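Local coordinates for beta-agarase B (Zobellia galactanivorans, PDB 4ATF), which hydrolyses the beta-1,4-linkages between galactose and 3,6-anhydrogalactose in agarose at random positions along the chain, retaining the anomeric configuration, at residues D94-G99 with T278-D283. The protein carries 1 engineered substitution. Residues are numbered along the deposited sequence; the frame is centred on the assembly and turned at random.
Sequences DKINMG and TYTPTD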
# COMPACT_ATOMS: atom_id res chain seq x y z
N ASP A 94 -6.17 18.56 -15.17
CA ASP A 94 -5.41 17.35 -15.44
C ASP A 94 -5.49 16.34 -14.29
O ASP A 94 -5.15 15.17 -14.47
CB ASP A 94 -3.92 17.66 -15.77
CG ASP A 94 -3.74 18.45 -17.05
OD1 ASP A 94 -4.39 18.14 -18.07
OD2 ASP A 94 -2.90 19.37 -17.06
N LYS A 95 -5.93 16.80 -13.10
CA LYS A 95 -6.05 15.92 -11.93
C LYS A 95 -7.01 14.71 -12.17
O LYS A 95 -7.91 14.75 -13.06
CB LYS A 95 -6.46 16.72 -10.68
CG LYS A 95 -5.27 17.61 -10.18
CD LYS A 95 -5.59 18.60 -9.07
CE LYS A 95 -4.28 19.26 -8.59
NZ LYS A 95 -3.19 18.24 -8.46
N ILE A 96 -6.74 13.63 -11.44
CA ILE A 96 -7.55 12.44 -11.50
C ILE A 96 -8.13 12.18 -10.11
O ILE A 96 -7.38 12.00 -9.14
CB ILE A 96 -6.72 11.22 -11.95
CG1 ILE A 96 -6.01 11.55 -13.28
CG2 ILE A 96 -7.64 9.98 -12.12
CD1 ILE A 96 -4.85 10.54 -13.64
N ASN A 97 -9.45 12.19 -10.00
CA ASN A 97 -10.12 11.80 -8.76
C ASN A 97 -10.11 10.27 -8.55
O ASN A 97 -10.44 9.49 -9.48
CB ASN A 97 -11.59 12.28 -8.80
CG ASN A 97 -11.74 13.80 -8.84
OD1 ASN A 97 -12.53 14.34 -9.64
ND2 ASN A 97 -11.04 14.51 -7.93
N MET A 98 -9.78 9.80 -7.35
CA MET A 98 -9.66 8.32 -7.15
C MET A 98 -9.84 8.13 -5.64
O MET A 98 -9.97 9.14 -4.85
CB MET A 98 -8.32 7.76 -7.70
CG MET A 98 -7.08 8.27 -7.00
SD MET A 98 -5.54 7.92 -7.96
CE MET A 98 -5.70 8.88 -9.46
N GLY A 99 -9.91 6.89 -5.22
CA GLY A 99 -10.26 6.55 -3.84
C GLY A 99 -9.09 6.43 -2.86
O GLY A 99 -7.95 6.14 -3.26
N THR A 278 7.06 8.91 -19.16
CA THR A 278 5.85 9.50 -18.53
C THR A 278 4.72 8.49 -18.52
O THR A 278 4.23 8.08 -19.59
CB THR A 278 5.41 10.78 -19.27
OG1 THR A 278 6.48 11.71 -19.20
CG2 THR A 278 4.20 11.40 -18.60
N TYR A 279 4.39 8.02 -17.34
CA TYR A 279 3.40 6.89 -17.18
C TYR A 279 2.21 7.35 -16.35
O TYR A 279 2.22 7.30 -15.10
CB TYR A 279 4.04 5.70 -16.47
CG TYR A 279 5.31 5.18 -17.13
CD1 TYR A 279 5.24 4.44 -18.33
CD2 TYR A 279 6.58 5.36 -16.53
CE1 TYR A 279 6.39 3.92 -18.95
CE2 TYR A 279 7.76 4.84 -17.14
CZ TYR A 279 7.63 4.11 -18.35
OH TYR A 279 8.73 3.56 -19.03
N THR A 280 1.15 7.75 -17.05
CA THR A 280 -0.05 8.22 -16.35
C THR A 280 -1.24 8.03 -17.35
O THR A 280 -1.02 8.07 -18.57
CB THR A 280 0.13 9.74 -15.94
OG1 THR A 280 -0.97 10.18 -15.11
CG2 THR A 280 0.28 10.64 -17.22
N PRO A 281 -2.47 7.76 -16.83
CA PRO A 281 -3.56 7.42 -17.77
C PRO A 281 -3.91 8.57 -18.72
O PRO A 281 -3.91 9.74 -18.31
CB PRO A 281 -4.76 7.14 -16.84
CG PRO A 281 -4.16 6.81 -15.50
CD PRO A 281 -2.89 7.65 -15.42
N THR A 282 -4.13 8.25 -19.97
CA THR A 282 -4.70 9.24 -20.91
C THR A 282 -6.24 9.20 -20.75
O THR A 282 -6.77 8.28 -20.08
CB THR A 282 -4.37 8.84 -22.38
OG1 THR A 282 -4.96 7.56 -22.63
CG2 THR A 282 -2.81 8.74 -22.63
N ASP A 283 -6.94 10.16 -21.36
CA ASP A 283 -8.41 10.17 -21.34
C ASP A 283 -8.95 8.93 -22.01
O ASP A 283 -9.88 8.34 -21.49
CB ASP A 283 -8.99 11.46 -21.94
CG ASP A 283 -8.88 12.61 -20.99
OD1 ASP A 283 -8.75 12.41 -19.75
OD2 ASP A 283 -8.94 13.74 -21.45
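The delta methyl of I96, at the start of strand 96-103 in the jelly-roll beta-sandwich of this GH16 enzyme, touches T280 and P281 in the loop between helices 265-268 and 283-286. Y279, next to T280, belongs to the agaro-oligosaccharide pocket. The contact is small, burying 78 Å² over both sides. Its apolar part is a van der Waals touch of I96 CD1 on P281 CD, 3.9 Å apart. The isoleucine points from its strand toward the loop, and an extended outer torsion (chi2 165°) carries CD1 away from CA to the proline. Only the end of the chain reaches across: the nearest CA atoms, those of I96 and P281, stay 9.0 Å apart. P281 meets the methyl with the ring carbon next to its nitrogen.

The same methyl also lies beside a polar atom, with I96 CD1 4.2 Å from T280 OG1, a van der Waals neighbour of the hydroxyl. With chi1 at -173°, OG1 stands opposite the threonine's own N and turns toward I96. It is hydrogen-bonded to D263 OD2, and the hydroxyl is therefore satisfied although its neighbour across the contact is a hydrocarbon.

Charged and polar links join the segments indirectly. At the far end of the loop, T282 is the N-cap of helix 283-286: its side chain caps a backbone N of the helix and E285 OE1 accepts its backbone N-H, consistent with a capping box. R89 of strand 82-89 spans both segments: NH2 bonds D94 O, while NH1 bonds P281 O and forms a salt bridge with D283 OD1.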